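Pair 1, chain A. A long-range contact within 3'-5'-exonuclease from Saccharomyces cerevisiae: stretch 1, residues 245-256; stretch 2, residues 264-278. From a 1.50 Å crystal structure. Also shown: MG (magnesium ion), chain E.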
# COMPACT_ATOMS: atom_id res chain seq x y z
N HIS A 245 -14.73 3.62 13.52
CA HIS A 245 -15.23 4.98 13.56
C HIS A 245 -15.98 5.31 12.26
O HIS A 245 -15.55 4.88 11.19
CB HIS A 245 -14.05 5.93 13.73
CG HIS A 245 -14.45 7.34 14.06
ND1 HIS A 245 -14.85 8.24 13.10
CD2 HIS A 245 -14.51 7.99 15.24
CE1 HIS A 245 -15.15 9.39 13.68
NE2 HIS A 245 -14.96 9.27 14.98
N PRO A 246 -17.10 6.06 12.33
CA PRO A 246 -17.85 6.29 11.10
C PRO A 246 -17.09 7.08 10.04
O PRO A 246 -17.47 7.03 8.87
CB PRO A 246 -19.09 7.07 11.59
CG PRO A 246 -18.67 7.70 12.86
CD PRO A 246 -17.74 6.70 13.50
N ASP A 247 -16.02 7.77 10.43
CA ASP A 247 -15.18 8.50 9.47
C ASP A 247 -13.87 7.80 9.10
O ASP A 247 -13.08 8.34 8.33
CB ASP A 247 -14.91 9.93 9.95
CG ASP A 247 -16.19 10.74 10.17
OD1 ASP A 247 -17.14 10.62 9.36
OD2 ASP A 247 -16.23 11.51 11.15
N ARG A 248 -13.63 6.61 9.64
CA ARG A 248 -12.39 5.89 9.29
C ARG A 248 -12.41 5.47 7.82
O ARG A 248 -13.40 4.91 7.31
CB ARG A 248 -12.19 4.66 10.20
CG ARG A 248 -11.29 3.58 9.62
CD ARG A 248 -10.94 2.56 10.68
NE ARG A 248 -9.64 2.84 11.28
CZ ARG A 248 -9.07 2.09 12.22
NH1 ARG A 248 -9.72 1.06 12.73
NH2 ARG A 248 -7.86 2.38 12.66
N LYS A 249 -11.30 5.76 7.14
CA LYS A 249 -11.18 5.43 5.72
C LYS A 249 -10.52 4.07 5.55
O LYS A 249 -9.61 3.70 6.31
CB LYS A 249 -10.42 6.52 4.96
CG LYS A 249 -10.97 7.95 5.17
CD LYS A 249 -12.44 8.10 4.80
CE LYS A 249 -12.89 9.57 4.86
NZ LYS A 249 -12.81 10.17 6.23
N LEU A 250 -10.99 3.32 4.56
CA LEU A 250 -10.63 1.93 4.35
C LEU A 250 -10.11 1.83 2.92
O LEU A 250 -10.90 1.81 1.98
CB LEU A 250 -11.87 1.05 4.53
CG LEU A 250 -12.59 1.20 5.88
CD1 LEU A 250 -13.88 0.38 5.88
CD2 LEU A 250 -11.70 0.77 7.04
N VAL A 251 -8.79 1.81 2.76
CA VAL A 251 -8.18 1.89 1.44
C VAL A 251 -7.76 0.51 0.99
O VAL A 251 -6.93 -0.14 1.64
CB VAL A 251 -6.97 2.84 1.47
CG1 VAL A 251 -6.25 2.84 0.12
CG2 VAL A 251 -7.41 4.26 1.87
N VAL A 252 -8.37 0.04 -0.11
CA VAL A 252 -8.01 -1.25 -0.68
C VAL A 252 -6.94 -1.03 -1.74
O VAL A 252 -7.24 -0.65 -2.88
CB VAL A 252 -9.26 -1.98 -1.25
CG1 VAL A 252 -8.88 -3.39 -1.77
CG2 VAL A 252 -10.40 -2.06 -0.21
N HIS A 253 -5.69 -1.31 -1.36
CA HIS A 253 -4.48 -1.09 -2.17
C HIS A 253 -4.44 -2.01 -3.39
O HIS A 253 -4.90 -3.16 -3.34
CB HIS A 253 -3.23 -1.28 -1.24
CG HIS A 253 -1.90 -1.51 -1.91
ND1 HIS A 253 -1.35 -0.64 -2.84
CD2 HIS A 253 -0.96 -2.48 -1.71
CE1 HIS A 253 -0.15 -1.08 -3.20
NE2 HIS A 253 0.10 -2.20 -2.54
N SER A 254 -3.89 -1.50 -4.49
CA SER A 254 -3.49 -2.36 -5.60
C SER A 254 -4.60 -3.31 -6.08
O SER A 254 -4.41 -4.52 -6.17
CB SER A 254 -2.23 -3.16 -5.21
OG SER A 254 -1.64 -3.74 -6.37
N PHE A 255 -5.77 -2.73 -6.36
CA PHE A 255 -6.93 -3.53 -6.73
C PHE A 255 -6.83 -4.11 -8.14
O PHE A 255 -6.63 -3.37 -9.11
CB PHE A 255 -8.20 -2.69 -6.63
CG PHE A 255 -9.43 -3.47 -7.00
CD1 PHE A 255 -9.93 -4.42 -6.12
CD2 PHE A 255 -10.05 -3.29 -8.23
CE1 PHE A 255 -11.07 -5.16 -6.44
CE2 PHE A 255 -11.20 -4.05 -8.56
CZ PHE A 255 -11.69 -4.97 -7.66
N THR A 256 -7.01 -5.43 -8.26
CA THR A 256 -6.97 -6.09 -9.57
C THR A 256 -8.12 -7.09 -9.75
O THR A 256 -8.06 -7.97 -10.63
CB THR A 256 -5.64 -6.84 -9.79
OG1 THR A 256 -5.53 -7.86 -8.79
CG2 THR A 256 -4.43 -5.89 -9.70
N LYS A 264 -18.82 -5.58 -4.41
CA LYS A 264 -18.83 -6.03 -3.01
C LYS A 264 -18.05 -5.06 -2.13
O LYS A 264 -18.48 -4.75 -1.01
CB LYS A 264 -18.26 -7.44 -2.89
CG LYS A 264 -19.17 -8.54 -3.48
CD LYS A 264 -18.45 -9.87 -3.57
CE LYS A 264 -19.40 -10.94 -4.07
NZ LYS A 264 -18.74 -12.25 -4.30
N LEU A 265 -16.90 -4.59 -2.62
CA LEU A 265 -16.09 -3.67 -1.83
C LEU A 265 -16.78 -2.31 -1.67
O LEU A 265 -16.83 -1.76 -0.57
CB LEU A 265 -14.70 -3.51 -2.46
CG LEU A 265 -13.81 -4.77 -2.46
CD1 LEU A 265 -12.56 -4.48 -3.26
CD2 LEU A 265 -13.43 -5.16 -1.04
N LEU A 266 -17.32 -1.77 -2.77
CA LEU A 266 -17.95 -0.45 -2.71
C LEU A 266 -19.17 -0.44 -1.81
O LEU A 266 -19.44 0.58 -1.15
CB LEU A 266 -18.33 0.06 -4.11
CG LEU A 266 -17.16 0.32 -5.05
CD1 LEU A 266 -17.68 0.60 -6.46
CD2 LEU A 266 -16.28 1.49 -4.59
N ASN A 267 -19.88 -1.56 -1.76
CA ASN A 267 -21.10 -1.68 -0.97
C ASN A 267 -20.83 -1.96 0.51
O ASN A 267 -21.71 -1.77 1.36
CB ASN A 267 -22.02 -2.73 -1.60
CG ASN A 267 -22.67 -2.23 -2.89
OD1 ASN A 267 -23.01 -1.05 -3.02
ND2 ASN A 267 -22.82 -3.13 -3.85
N LEU A 268 -19.62 -2.41 0.82
CA LEU A 268 -19.23 -2.68 2.21
C LEU A 268 -19.35 -1.41 3.07
O LEU A 268 -19.84 -1.48 4.21
CB LEU A 268 -17.81 -3.26 2.24
CG LEU A 268 -17.07 -3.43 3.57
CD1 LEU A 268 -17.78 -4.46 4.45
CD2 LEU A 268 -15.65 -3.89 3.27
N SER A 269 -18.92 -0.27 2.53
CA SER A 269 -18.90 1.00 3.25
C SER A 269 -18.67 2.15 2.28
O SER A 269 -17.90 2.00 1.34
CB SER A 269 -17.75 1.01 4.26
OG SER A 269 -17.50 2.32 4.75
N PRO A 270 -19.33 3.29 2.51
CA PRO A 270 -19.05 4.48 1.70
C PRO A 270 -17.62 4.96 1.87
O PRO A 270 -17.14 5.77 1.08
CB PRO A 270 -20.04 5.52 2.25
CG PRO A 270 -20.38 5.04 3.60
CD PRO A 270 -20.39 3.55 3.49
N ASN A 271 -16.94 4.45 2.91
CA ASN A 271 -15.57 4.85 3.22
C ASN A 271 -14.50 3.92 2.65
O ASN A 271 -13.33 4.07 2.97
CB ASN A 271 -15.41 5.01 4.74
CG ASN A 271 -16.07 6.28 5.27
OD1 ASN A 271 -16.21 7.26 4.54
ND2 ASN A 271 -16.47 6.26 6.54
N ILE A 272 -14.92 2.98 1.80
CA ILE A 272 -14.00 2.15 1.01
C ILE A 272 -13.48 2.97 -0.16
O ILE A 272 -14.27 3.60 -0.89
CB ILE A 272 -14.70 0.88 0.51
CG1 ILE A 272 -14.74 -0.18 1.62
CG2 ILE A 272 -14.03 0.30 -0.77
CD1 ILE A 272 -13.41 -0.91 1.86
N PHE A 273 -12.16 2.97 -0.32
CA PHE A 273 -11.50 3.57 -1.47
C PHE A 273 -10.73 2.48 -2.19
O PHE A 273 -10.32 1.50 -1.57
CB PHE A 273 -10.53 4.68 -1.04
CG PHE A 273 -11.23 5.88 -0.49
CD1 PHE A 273 -11.41 7.00 -1.29
CD2 PHE A 273 -11.73 5.86 0.79
CE1 PHE A 273 -12.09 8.10 -0.81
CE2 PHE A 273 -12.41 6.96 1.30
CZ PHE A 273 -12.60 8.08 0.50
N ILE A 274 -10.48 2.69 -3.49
CA ILE A 274 -9.85 1.68 -4.33
C ILE A 274 -8.56 2.24 -4.91
O ILE A 274 -8.57 3.25 -5.63
CB ILE A 274 -10.77 1.26 -5.50
CG1 ILE A 274 -12.18 0.83 -5.00
CG2 ILE A 274 -10.11 0.18 -6.32
CD1 ILE A 274 -12.23 -0.42 -4.09
N GLY A 275 -7.44 1.61 -4.57
CA GLY A 275 -6.13 1.98 -5.12
C GLY A 275 -5.89 1.37 -6.49
O GLY A 275 -6.09 0.16 -6.69
N VAL A 276 -5.45 2.21 -7.42
CA VAL A 276 -5.23 1.82 -8.81
C VAL A 276 -3.79 2.13 -9.20
O VAL A 276 -3.32 3.26 -9.10
CB VAL A 276 -6.20 2.60 -9.72
CG1 VAL A 276 -5.90 2.38 -11.22
CG2 VAL A 276 -7.64 2.20 -9.41
N ASN A 277 -3.07 1.08 -9.62
CA ASN A 277 -1.72 1.21 -10.13
C ASN A 277 -1.62 0.51 -11.49
O ASN A 277 -2.63 0.08 -12.04
CB ASN A 277 -0.72 0.61 -9.12
CG ASN A 277 -1.00 -0.86 -8.82
OD1 ASN A 277 -1.33 -1.65 -9.71
ND2 ASN A 277 -0.85 -1.24 -7.56
N GLY A 278 -0.41 0.37 -12.01
CA GLY A 278 -0.25 -0.24 -13.33
C GLY A 278 -0.75 -1.67 -13.39
O GLY A 278 -1.24 -2.10 -14.44
MG MG E . 1.82 -3.47 -3.08
O HOH W 1 -15.60 3.84 8.62
O HOH W 2 0.97 -4.71 -4.43
O HOH W 3 3.55 -4.57 -3.32
O HOH W 4 2.81 -2.55 -1.53
O HOH W 5 0.86 -5.32 -1.56

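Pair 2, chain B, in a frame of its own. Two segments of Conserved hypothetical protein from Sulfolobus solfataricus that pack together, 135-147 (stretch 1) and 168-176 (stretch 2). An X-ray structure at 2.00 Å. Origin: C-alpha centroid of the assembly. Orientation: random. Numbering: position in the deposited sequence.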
# COMPACT_ATOMS: atom_id res chain seq x y z
N SER B 135 15.94 6.48 -22.67
CA SER B 135 14.58 6.10 -23.06
C SER B 135 13.96 7.20 -23.93
O SER B 135 14.04 8.37 -23.59
CB SER B 135 13.73 5.87 -21.80
OG SER B 135 12.58 5.08 -22.08
N LYS B 136 13.35 6.80 -25.04
CA LYS B 136 12.56 7.72 -25.87
C LYS B 136 11.18 7.89 -25.26
O LYS B 136 10.52 8.91 -25.45
CB LYS B 136 12.43 7.16 -27.31
N ASP B 137 10.76 6.89 -24.49
CA ASP B 137 9.43 6.83 -23.90
C ASP B 137 9.47 7.19 -22.41
O ASP B 137 10.55 7.27 -21.83
CB ASP B 137 8.88 5.41 -24.08
CG ASP B 137 8.93 4.94 -25.55
OD1 ASP B 137 8.27 5.59 -26.38
OD2 ASP B 137 9.63 3.95 -25.86
N ASN B 138 8.30 7.42 -21.81
CA ASN B 138 8.18 7.59 -20.36
C ASN B 138 8.72 6.34 -19.65
O ASN B 138 8.52 5.22 -20.12
CB ASN B 138 6.72 7.80 -19.93
CG ASN B 138 6.18 9.17 -20.27
OD1 ASN B 138 6.92 10.07 -20.60
ND2 ASN B 138 4.86 9.33 -20.19
N VAL B 139 9.41 6.55 -18.54
CA VAL B 139 9.86 5.44 -17.69
C VAL B 139 9.12 5.62 -16.38
O VAL B 139 9.07 6.72 -15.85
CB VAL B 139 11.36 5.51 -17.40
CG1 VAL B 139 11.78 4.38 -16.48
CG2 VAL B 139 12.17 5.51 -18.72
N ILE B 140 8.54 4.54 -15.89
CA ILE B 140 7.71 4.57 -14.72
C ILE B 140 8.52 4.07 -13.55
O ILE B 140 9.20 3.04 -13.64
CB ILE B 140 6.46 3.71 -14.92
CG1 ILE B 140 5.70 4.21 -16.15
CG2 ILE B 140 5.61 3.69 -13.65
CD1 ILE B 140 4.58 3.35 -16.57
N ILE B 141 8.47 4.83 -12.47
CA ILE B 141 9.13 4.47 -11.24
C ILE B 141 8.03 4.20 -10.23
O ILE B 141 7.29 5.12 -9.84
CB ILE B 141 10.04 5.56 -10.69
CG1 ILE B 141 10.97 6.12 -11.76
CG2 ILE B 141 10.82 5.01 -9.49
CD1 ILE B 141 12.17 5.30 -12.06
N VAL B 142 7.93 2.94 -9.82
CA VAL B 142 6.92 2.51 -8.89
C VAL B 142 7.53 2.36 -7.53
O VAL B 142 8.52 1.62 -7.35
CB VAL B 142 6.29 1.16 -9.32
CG1 VAL B 142 5.22 0.73 -8.36
CG2 VAL B 142 5.72 1.26 -10.73
N LEU B 143 6.91 3.06 -6.58
CA LEU B 143 7.23 2.94 -5.18
C LEU B 143 5.99 2.41 -4.53
O LEU B 143 5.12 3.17 -4.13
CB LEU B 143 7.61 4.30 -4.61
CG LEU B 143 8.76 5.04 -5.31
CD1 LEU B 143 9.01 6.36 -4.65
CD2 LEU B 143 10.02 4.23 -5.32
N ASP B 144 5.90 1.09 -4.45
CA ASP B 144 4.71 0.44 -3.95
C ASP B 144 4.85 0.31 -2.43
O ASP B 144 5.69 -0.43 -1.93
CB ASP B 144 4.52 -0.90 -4.65
CG ASP B 144 3.13 -1.52 -4.45
OD1 ASP B 144 2.26 -0.92 -3.78
OD2 ASP B 144 2.92 -2.66 -4.96
N GLU B 145 3.99 1.04 -1.75
CA GLU B 145 4.05 1.31 -0.30
C GLU B 145 5.18 2.30 0.05
O GLU B 145 6.02 2.04 0.90
CB GLU B 145 4.12 0.02 0.53
CG GLU B 145 2.87 -0.90 0.37
CD GLU B 145 1.59 -0.34 0.92
OE1 GLU B 145 1.61 0.54 1.82
OE2 GLU B 145 0.51 -0.77 0.45
N ALA B 146 5.16 3.45 -0.62
CA ALA B 146 6.20 4.45 -0.53
C ALA B 146 6.40 5.01 0.86
O ALA B 146 7.51 5.41 1.19
CB ALA B 146 5.92 5.59 -1.53
N GLN B 147 5.33 5.07 1.67
CA GLN B 147 5.41 5.53 3.05
C GLN B 147 6.44 4.71 3.91
O GLN B 147 6.88 5.18 4.92
CB GLN B 147 4.03 5.59 3.74
CG GLN B 147 3.45 4.27 4.32
CD GLN B 147 2.94 3.30 3.27
OE1 GLN B 147 3.05 3.54 2.07
NE2 GLN B 147 2.38 2.22 3.72
N LEU B 168 12.39 16.43 -15.17
CA LEU B 168 12.52 15.15 -15.89
C LEU B 168 11.14 14.78 -16.39
O LEU B 168 10.31 14.22 -15.66
CB LEU B 168 13.16 14.06 -15.01
CG LEU B 168 14.56 14.37 -14.44
CD1 LEU B 168 15.09 13.24 -13.60
CD2 LEU B 168 15.57 14.69 -15.53
N LYS B 169 10.89 15.15 -17.64
CA LYS B 169 9.56 15.07 -18.26
C LYS B 169 9.20 13.70 -18.77
O LYS B 169 8.04 13.46 -19.06
CB LYS B 169 9.42 16.10 -19.39
CG LYS B 169 9.72 17.56 -18.97
CD LYS B 169 8.66 18.17 -18.02
CE LYS B 169 9.25 19.34 -17.22
NZ LYS B 169 8.23 20.37 -16.83
N ARG B 170 10.18 12.80 -18.87
CA ARG B 170 9.92 11.38 -19.18
C ARG B 170 9.99 10.46 -17.97
O ARG B 170 10.01 9.25 -18.15
CB ARG B 170 10.87 10.86 -20.27
CG ARG B 170 10.54 11.43 -21.65
CD ARG B 170 11.25 10.69 -22.77
NE ARG B 170 12.70 10.86 -22.71
CZ ARG B 170 13.34 11.98 -23.04
NH1 ARG B 170 12.68 13.07 -23.43
NH2 ARG B 170 14.67 12.02 -22.96
N ILE B 171 10.04 11.00 -16.77
CA ILE B 171 10.03 10.19 -15.54
C ILE B 171 8.67 10.39 -14.90
O ILE B 171 8.27 11.52 -14.62
CB ILE B 171 11.18 10.57 -14.53
CG1 ILE B 171 12.58 10.30 -15.11
CG2 ILE B 171 11.02 9.84 -13.19
CD1 ILE B 171 12.96 8.87 -15.26
N LYS B 172 7.94 9.28 -14.75
CA LYS B 172 6.60 9.26 -14.17
C LYS B 172 6.56 8.32 -12.97
O LYS B 172 6.78 7.12 -13.11
CB LYS B 172 5.59 8.78 -15.20
CG LYS B 172 5.59 9.53 -16.50
CD LYS B 172 5.17 10.96 -16.30
CE LYS B 172 5.19 11.77 -17.61
NZ LYS B 172 5.16 13.18 -17.18
N PHE B 173 6.30 8.87 -11.78
CA PHE B 173 6.25 8.08 -10.57
C PHE B 173 4.85 7.60 -10.28
O PHE B 173 3.85 8.34 -10.45
CB PHE B 173 6.67 8.91 -9.35
CG PHE B 173 8.10 9.31 -9.35
CD1 PHE B 173 9.05 8.49 -8.75
CD2 PHE B 173 8.50 10.50 -9.91
CE1 PHE B 173 10.39 8.84 -8.76
CE2 PHE B 173 9.84 10.87 -9.90
CZ PHE B 173 10.78 10.04 -9.32
N ILE B 174 4.78 6.37 -9.77
CA ILE B 174 3.56 5.88 -9.18
C ILE B 174 3.88 5.49 -7.75
O ILE B 174 4.72 4.61 -7.51
CB ILE B 174 2.95 4.68 -9.99
CG1 ILE B 174 2.59 5.11 -11.40
CG2 ILE B 174 1.72 4.12 -9.28
CD1 ILE B 174 2.27 3.94 -12.30
N MSE B 175 3.21 6.14 -6.81
CA MSE B 175 3.46 5.88 -5.39
C MSE B 175 2.18 5.46 -4.72
O MSE B 175 1.20 6.23 -4.71
CB MSE B 175 4.00 7.14 -4.68
CG MSE B 175 5.15 7.79 -5.43
SE MSE B 175 6.07 9.24 -4.51
CE MSE B 175 7.30 9.56 -5.89
N SER B 176 2.19 4.29 -4.11
CA SER B 176 1.01 3.79 -3.45
C SER B 176 1.20 3.81 -1.95
O SER B 176 2.33 3.79 -1.46
CB SER B 176 0.71 2.36 -3.90
OG SER B 176 1.65 1.46 -3.35

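Pair 1 and pair 2 each set two neighbouring parallel strands side by side, and the N, CA and C atoms of 14 central residues superpose with an RMSD of 0.7 Å. The strand axes approach to 4.6 Å in both, with N-to-C directions 28° apart in pair 1 and 21° in pair 2. Buried area is similar, 793 and 860 Å².

The backbone ladder fixes the register. In pair 1, Leu250(A) N donates to Asn271(A) O at 2.9 Å, and Leu250(A) O accepts from Phe273(A) N at 2.9 Å. At the matched positions of pair 2, Val139(B) N donates to Arg170(B) O at 2.8 Å and Val139(B) O accepts from Lys172(B) N at 3.0 Å. The next rung also repeats: Val252(A) N to Phe273(A) O is 2.8 Å, and Ile141(B) N to Lys172(B) O is 2.9 Å.

One sheet face carries Leu250(A), Val252(A), Ile272(A) and Ile274(A), matched by Val139(B), Ile141(B), Ile171(B) and Phe173(B). Ile272(A) and Ile171(B) coincide best, their side-chain centres 0.4 Å apart and both chi1 and chi2 in m. Ile272(A) CD1 lies 3.7 Å from Leu250(A) CB; in pair 2, where the match is a valine, Ile171(B) CD1 is 4.3 Å from Val139(B) CB. Val252(A) and Ile141(B) both reach the shared isoleucine, through Val252(A) CG2 to Ile272(A) CD1 at 3.8 Å and Ile141(B) CG1 to Ile171(B) CG2 at 4.0 Å. Where Ile274(A) CD1 stands 4.4 Å from Val252(A) CB, the ring of Phe173(B) brings its CD1 to 3.7 Å from Ile141(B) CB.

On the other face, Val251(A) and Ile140(B) match closely, but their neighbours differ in chemistry. The ring of Phe273(A) meets an aliphatic chain, CE2 to Lys249(A) CD at 3.7 Å; in pair 2 the lysine is on the second strand, and Lys172(B) CE lies 3.6 Å from Asn138(B) ND2. Gly275(A) has no side chain, and an ideal CB would sit a tight 3.4 Å from His253(A) CA. Its match, Ile174(B), instead places CD1 3.6 Å from Ile140(B) CG2.

Polar side chains also bridge the stretches at each end of the ladder. Asn271(A) ND2 makes a weak hydrogen bond to Pro246(A) O at 2.6 Å, whereas Arg170(B) NE makes a weak one to Ser135(B) O at 3.0 Å. At the far end, Asn277(A) ND2 donates to Ser254(A) OG at 2.9 Å; the matched Ser176(B) OG donates to Asp144(B) OD1 at a very short 2.5 Å.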